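Local coordinates for protein N2152 (PDB 5U22) that probably hydrolyses glycosidic bonds in rare arabinosyl substrates, as a family 39 glycoside hydrolase combining a TIM barrel with a beta sandwich, at residues A60-N65 and G287-L292; R263-F268 and W303-W308. All blocks are in the same frame, centred on the assembly; numbering follows the deposited sequence.

Contact 1 (A60-N65 and G287-L292)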
loop_
_atom_site.group_PDB
_atom_site.type_symbol
_atom_site.label_atom_id
_atom_site.label_comp_id
_atom_site.label_asym_id
_atom_site.label_seq_id
_atom_site.Cartn_x
_atom_site.Cartn_y
_atom_site.Cartn_z
ATOM N N ALA A 60 -7.332 -13.898 4.308
ATOM C CA ALA A 60 -7.834 -14.317 3.002
ATOM C C ALA A 60 -8.893 -13.390 2.409
ATOM O O ALA A 60 -8.827 -13.129 1.193
ATOM C CB ALA A 60 -8.384 -15.752 3.101
ATOM N N PRO A 61 -9.871 -12.873 3.162
ATOM C CA PRO A 61 -10.917 -12.049 2.528
ATOM C C PRO A 61 -10.434 -10.721 1.997
ATOM O O PRO A 61 -11.179 -10.066 1.257
ATOM C CB PRO A 61 -11.928 -11.834 3.658
ATOM C CG PRO A 61 -11.696 -12.992 4.578
ATOM C CD PRO A 61 -10.210 -13.153 4.570
ATOM N N LEU A 62 -9.230 -10.292 2.344
ATOM C CA LEU A 62 -8.773 -8.964 1.959
ATOM C C LEU A 62 -8.150 -8.913 0.574
ATOM O O LEU A 62 -7.892 -7.811 0.078
ATOM C CB LEU A 62 -7.756 -8.446 2.980
ATOM C CG LEU A 62 -8.325 -8.141 4.362
ATOM C CD1 LEU A 62 -7.243 -7.575 5.252
ATOM C CD2 LEU A 62 -9.501 -7.170 4.225
ATOM N N ASN A 63 -7.878 -10.058 -0.051
ATOM C CA ASN A 63 -7.270 -10.076 -1.386
ATOM C C ASN A 63 -5.929 -9.336 -1.373
ATOM O O ASN A 63 -5.658 -8.472 -2.211
ATOM C CB ASN A 63 -8.227 -9.468 -2.416
ATOM C CG ASN A 63 -8.129 -10.122 -3.773
ATOM O OD1 ASN A 63 -7.397 -11.094 -3.966
ATOM N ND2 ASN A 63 -8.891 -9.597 -4.728
ATOM N N ILE A 64 -5.096 -9.687 -0.388
ATOM C CA ILE A 64 -3.794 -9.063 -0.181
ATOM C C ILE A 64 -2.974 -9.015 -1.464
ATOM O O ILE A 64 -2.938 -9.977 -2.240
ATOM C CB ILE A 64 -3.046 -9.843 0.917
ATOM C CG1 ILE A 64 -3.749 -9.679 2.272
ATOM C CG2 ILE A 64 -1.590 -9.399 1.006
ATOM C CD1 ILE A 64 -3.739 -8.245 2.788
ATOM N N ASN A 65 -2.279 -7.889 -1.671
ATOM C CA ASN A 65 -1.341 -7.742 -2.777
ATOM C C ASN A 65 0.058 -8.122 -2.306
ATOM O O ASN A 65 0.502 -9.255 -2.520
ATOM C CB ASN A 65 -1.381 -6.311 -3.329
ATOM C CG ASN A 65 -0.490 -6.120 -4.527
ATOM O OD1 ASN A 65 -0.297 -7.034 -5.335
ATOM N ND2 ASN A 65 0.069 -4.924 -4.652
ATOM N N GLY A 287 1.142 -7.892 13.506
ATOM C CA GLY A 287 0.201 -8.889 13.040
ATOM C C GLY A 287 -1.222 -8.398 12.919
ATOM O O GLY A 287 -2.146 -9.214 12.814
ATOM N N ARG A 288 -1.437 -7.083 12.902
ATOM C CA ARG A 288 -2.794 -6.553 12.821
ATOM C C ARG A 288 -3.102 -5.944 11.459
ATOM O O ARG A 288 -3.995 -5.097 11.348
ATOM C CB ARG A 288 -3.031 -5.547 13.947
ATOM C CG ARG A 288 -3.046 -6.241 15.288
ATOM C CD ARG A 288 -3.532 -5.341 16.404
ATOM N NE ARG A 288 -3.492 -6.043 17.686
ATOM C CZ ARG A 288 -3.738 -5.445 18.847
ATOM N NH1 ARG A 288 -4.041 -4.156 18.861
ATOM N NH2 ARG A 288 -3.682 -6.132 19.984
ATOM N N LEU A 289 -2.370 -6.364 10.424
ATOM C CA LEU A 289 -2.688 -6.082 9.032
ATOM C C LEU A 289 -2.614 -4.595 8.701
ATOM O O LEU A 289 -3.159 -4.159 7.685
ATOM C CB LEU A 289 -4.069 -6.665 8.678
ATOM C CG LEU A 289 -4.074 -8.197 8.782
ATOM C CD1 LEU A 289 -5.484 -8.794 8.693
ATOM C CD2 LEU A 289 -3.188 -8.783 7.700
ATOM N N GLY A 290 -1.899 -3.816 9.518
ATOM C CA GLY A 290 -1.791 -2.382 9.333
ATOM C C GLY A 290 -2.831 -1.644 10.154
ATOM O O GLY A 290 -3.456 -0.694 9.675
ATOM N N SER A 291 -3.008 -2.081 11.403
ATOM C CA SER A 291 -4.057 -1.578 12.289
ATOM C C SER A 291 -5.434 -1.715 11.654
ATOM O O SER A 291 -6.348 -0.942 11.940
ATOM C CB SER A 291 -3.789 -0.128 12.712
ATOM O OG SER A 291 -2.615 -0.054 13.511
ATOM N N LEU A 292 -5.596 -2.697 10.772
ATOM C CA LEU A 292 -6.930 -3.018 10.287
ATOM C C LEU A 292 -7.707 -3.837 11.297
ATOM O O LEU A 292 -8.946 -3.840 11.256
ATOM C CB LEU A 292 -6.868 -3.777 8.958
ATOM C CG LEU A 292 -6.743 -2.957 7.668
ATOM C CD1 LEU A 292 -5.901 -1.721 7.846
ATOM C CD2 LEU A 292 -6.236 -3.816 6.501
#
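Where two loops of the TIM barrel meet, Leu-62 ahead of strand 66-70 packs against Leu-289 and Leu-292 in the long loop that links strand 275-278 to helix 301-310. The pairing of segments 60-65 and 287-292, 222 residues apart, rests on aliphatic contacts, with no hydrogen bond between them. A single methyl carries the meeting: Leu-62 CD1 lies 4.1 Å from Leu-289 CD1 and 4.1 Å from Leu-292 CD2. From Leu-62 CD1 the two methyls lie in directions nearly at right angles. In the side chain of Leu-62, CD1 is anti to CA (chi2 -177°), which carries this methyl out to the other loop. The three leucines are all buried. Polar groups of the loops look elsewhere: Asn-65 ND2 donates hydrogen bonds to the carbonyl oxygens of Cys-39 and Asp-274, and Arg-288 NE makes a salt bridge with Asp-296. Helix 301-310 packs against the leucines, Leu-62 resting on Trp-303 and Lys-307 and Leu-292 on Tyr-306, while Leu-292 also touches Ile-278 of strand 275-278.

Contact 2 (R263-F268 and W303-W308); sequences RFIGRF and WYFYKW
Ile-265 CD1 sits in the corner made by the rings of Phe-305 and Tyr-306 and meets each of them differently. Over the Tyr-306 ring the methyl lies on one face, 4.2 Å from the centroid and 24° off the ring normal, a CH-pi contact displaced toward the hydroxyl end: the distance from Ile-265 CD1 to Tyr-306 CZ is 3.9 Å. At Phe-305 it comes instead to the edge, near the ring plane, with Ile-265 CD1 3.9 Å from Phe-305 CE2. As successive helix residues the two point different ways, and their first torsions differ too, Phe-305 having CG anti to the backbone N (chi1 -166°) and Tyr-306 having it beside the N (chi1 -83°). The isoleucine contributes its longer branch, extended so that the terminal methyl leads. Such a pair of helices is the standard outer layer of a TIM barrel: helix 258-270 follows strand 242-247, helix 301-310 follows strand 275-278, and each lies against the parallel sheet. The hydroxyl of Tyr-306 ties this layer to the strands through a hydrogen bond with Tyr-247 OH. Within segment 263-268 nothing but this methyl reaches the two rings, which go on to meet Pro-258, Ser-261 and Ala-262 earlier in the same helix. The closest alpha carbons, Ile-265 CA and Tyr-306 CA, are 9.5 Å apart, a spacing filled by these side chains, and the ring of Phe-264 turns off toward Ile-218. On another face of helix 258-270 the buried Arg-267 is salt-bridged through NE to Asp-330 of strand 330-336. The looser side lies farther round helix 301-310, where Tyr-304 and Lys-307 are partly exposed and Lys-307 NZ forms a salt bridge with Asp-311. From the same helix, Phe-305 and Trp-308 touch Ile-376 of strand 368-376, in the beta-sandwich domain.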
loop_
_atom_site.group_PDB
_atom_site.type_symbol
_atom_site.label_atom_id
_atom_site.label_comp_id
_atom_site.label_asym_id
_atom_site.label_seq_id
_atom_site.Cartn_x
_atom_site.Cartn_y
_atom_site.Cartn_z
ATOM N N ARG A 263 -7.514 8.024 0.809
ATOM C CA ARG A 263 -6.737 8.960 0.004
ATOM C C ARG A 263 -5.474 8.311 -0.540
ATOM O O ARG A 263 -5.091 8.557 -1.688
ATOM C CB ARG A 263 -6.383 10.192 0.833
ATOM C CG ARG A 263 -7.573 10.859 1.499
ATOM C CD ARG A 263 -7.095 11.836 2.600
ATOM N NE ARG A 263 -6.276 11.187 3.630
ATOM C CZ ARG A 263 -5.664 11.846 4.605
ATOM N NH1 ARG A 263 -5.789 13.170 4.679
ATOM N NH2 ARG A 263 -4.930 11.184 5.505
ATOM N N PHE A 264 -4.802 7.494 0.273
ATOM C CA PHE A 264 -3.631 6.769 -0.217
ATOM C C PHE A 264 -4.028 5.789 -1.309
ATOM O O PHE A 264 -3.368 5.682 -2.352
ATOM C CB PHE A 264 -2.957 6.019 0.931
ATOM C CG PHE A 264 -2.243 6.911 1.925
ATOM C CD1 PHE A 264 -0.953 7.352 1.676
ATOM C CD2 PHE A 264 -2.859 7.294 3.106
ATOM C CE1 PHE A 264 -0.286 8.160 2.578
ATOM C CE2 PHE A 264 -2.198 8.112 4.026
ATOM C CZ PHE A 264 -0.910 8.547 3.761
ATOM N N ILE A 265 -5.112 5.057 -1.076
ATOM C CA ILE A 265 -5.607 4.125 -2.079
ATOM C C ILE A 265 -5.910 4.859 -3.379
ATOM O O ILE A 265 -5.452 4.464 -4.458
ATOM C CB ILE A 265 -6.841 3.380 -1.542
ATOM C CG1 ILE A 265 -6.432 2.391 -0.445
ATOM C CG2 ILE A 265 -7.584 2.689 -2.676
ATOM C CD1 ILE A 265 -7.598 1.870 0.389
ATOM N N GLY A 266 -6.681 5.944 -3.299
ATOM C CA GLY A 266 -7.020 6.676 -4.508
ATOM C C GLY A 266 -5.798 7.165 -5.263
ATOM O O GLY A 266 -5.709 7.014 -6.486
ATOM N N ARG A 267 -4.820 7.721 -4.542
ATOM C CA ARG A 267 -3.673 8.321 -5.217
ATOM C C ARG A 267 -2.699 7.262 -5.715
ATOM O O ARG A 267 -2.180 7.381 -6.828
ATOM C CB ARG A 267 -2.999 9.337 -4.285
ATOM C CG ARG A 267 -3.894 10.549 -4.032
ATOM C CD ARG A 267 -3.505 11.374 -2.811
ATOM N NE ARG A 267 -4.639 12.180 -2.360
ATOM C CZ ARG A 267 -4.578 13.115 -1.416
ATOM N NH1 ARG A 267 -3.420 13.382 -0.816
ATOM N NH2 ARG A 267 -5.678 13.780 -1.070
ATOM N N PHE A 268 -2.464 6.202 -4.932
ATOM C CA PHE A 268 -1.663 5.083 -5.431
ATOM C C PHE A 268 -2.256 4.510 -6.711
ATOM O O PHE A 268 -1.527 4.213 -7.667
ATOM C CB PHE A 268 -1.553 3.974 -4.377
ATOM C CG PHE A 268 -0.704 4.328 -3.180
ATOM C CD1 PHE A 268 -0.186 5.602 -3.016
ATOM C CD2 PHE A 268 -0.432 3.368 -2.215
ATOM C CE1 PHE A 268 0.581 5.925 -1.902
ATOM C CE2 PHE A 268 0.351 3.675 -1.111
ATOM C CZ PHE A 268 0.854 4.968 -0.950
ATOM N N TRP A 303 -10.500 -2.763 8.517
ATOM C CA TRP A 303 -10.642 -4.062 7.868
ATOM C C TRP A 303 -11.774 -4.023 6.854
ATOM O O TRP A 303 -11.623 -4.458 5.709
ATOM C CB TRP A 303 -10.896 -5.148 8.909
ATOM C CG TRP A 303 -10.770 -6.523 8.341
ATOM C CD1 TRP A 303 -9.657 -7.316 8.361
ATOM C CD2 TRP A 303 -11.792 -7.278 7.670
ATOM N NE1 TRP A 303 -9.924 -8.512 7.742
ATOM C CE2 TRP A 303 -11.227 -8.514 7.310
ATOM C CE3 TRP A 303 -13.132 -7.028 7.342
ATOM C CZ2 TRP A 303 -11.952 -9.502 6.625
ATOM C CZ3 TRP A 303 -13.852 -8.013 6.660
ATOM C CH2 TRP A 303 -13.257 -9.234 6.313
ATOM N N TYR A 304 -12.912 -3.459 7.253
ATOM C CA TYR A 304 -14.065 -3.434 6.364
ATOM C C TYR A 304 -13.830 -2.527 5.158
ATOM O O TYR A 304 -14.271 -2.849 4.046
ATOM C CB TYR A 304 -15.304 -3.009 7.144
ATOM C CG TYR A 304 -15.763 -4.075 8.114
ATOM C CD1 TYR A 304 -15.383 -4.038 9.453
ATOM C CD2 TYR A 304 -16.564 -5.129 7.680
ATOM C CE1 TYR A 304 -15.803 -5.030 10.345
ATOM C CE2 TYR A 304 -16.989 -6.120 8.568
ATOM C CZ TYR A 304 -16.609 -6.055 9.892
ATOM O OH TYR A 304 -17.032 -7.047 10.753
ATOM N N PHE A 305 -13.126 -1.400 5.346
ATOM C CA PHE A 305 -12.813 -0.550 4.201
ATOM C C PHE A 305 -11.890 -1.273 3.224
ATOM O O PHE A 305 -12.132 -1.261 2.009
ATOM C CB PHE A 305 -12.198 0.793 4.641
ATOM C CG PHE A 305 -12.172 1.827 3.539
ATOM C CD1 PHE A 305 -13.339 2.481 3.153
ATOM C CD2 PHE A 305 -10.993 2.129 2.871
ATOM C CE1 PHE A 305 -13.327 3.414 2.130
ATOM C CE2 PHE A 305 -10.970 3.071 1.849
ATOM C CZ PHE A 305 -12.143 3.705 1.472
ATOM N N TYR A 306 -10.852 -1.945 3.734
ATOM C CA TYR A 306 -9.955 -2.671 2.846
ATOM C C TYR A 306 -10.623 -3.900 2.237
ATOM O O TYR A 306 -10.211 -4.348 1.164
ATOM C CB TYR A 306 -8.665 -3.030 3.596
ATOM C CG TYR A 306 -7.683 -1.868 3.594
ATOM C CD1 TYR A 306 -7.859 -0.773 4.438
ATOM C CD2 TYR A 306 -6.605 -1.855 2.721
ATOM C CE1 TYR A 306 -6.962 0.294 4.416
ATOM C CE2 TYR A 306 -5.706 -0.803 2.696
ATOM C CZ TYR A 306 -5.888 0.267 3.538
ATOM O OH TYR A 306 -4.968 1.293 3.495
ATOM N N LYS A 307 -11.657 -4.444 2.886
ATOM C CA LYS A 307 -12.418 -5.525 2.266
ATOM C C LYS A 307 -13.167 -5.019 1.036
ATOM O O LYS A 307 -13.167 -5.675 -0.016
ATOM C CB LYS A 307 -13.376 -6.133 3.293
ATOM C CG LYS A 307 -14.384 -7.137 2.713
ATOM C CD LYS A 307 -13.743 -8.465 2.375
ATOM C CE LYS A 307 -14.793 -9.476 1.870
ATOM N NZ LYS A 307 -14.191 -10.464 0.950
ATOM N N TRP A 308 -13.816 -3.855 1.153
ATOM C CA TRP A 308 -14.435 -3.222 -0.011
ATOM C C TRP A 308 -13.424 -3.074 -1.134
ATOM O O TRP A 308 -13.702 -3.383 -2.300
ATOM C CB TRP A 308 -14.959 -1.841 0.361
ATOM C CG TRP A 308 -16.189 -1.791 1.174
ATOM C CD1 TRP A 308 -17.041 -2.810 1.458
ATOM C CD2 TRP A 308 -16.712 -0.631 1.819
ATOM N NE1 TRP A 308 -18.081 -2.352 2.239
ATOM C CE2 TRP A 308 -17.897 -1.013 2.475
ATOM C CE3 TRP A 308 -16.289 0.702 1.907
ATOM C CZ2 TRP A 308 -18.674 -0.109 3.206
ATOM C CZ3 TRP A 308 -17.058 1.597 2.631
ATOM C CH2 TRP A 308 -18.236 1.188 3.272
#

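Both contacts are buried and small, their centres about 11 Å apart; helix 301-310 forms one half of contact 2 and is packed on by contact 1. Contact 1 joins two loops and is purely aliphatic, leucine methyl on leucine methyl; contact 2 joins two helices and sets an aliphatic methyl against aromatic rings, one by its face and one by its edge. The two meet on the side of the helix facing the loops: Leu-62 CD2 packs 3.7 Å from Trp-303 O, and Pro-61 O probably accepts a hydrogen bond from Lys-307 NZ at 3.1 Å. Contact 1 bridges 222 residues and contact 2 only 35, their segments interleaving in sequence around the last barrel helix before the sandwich.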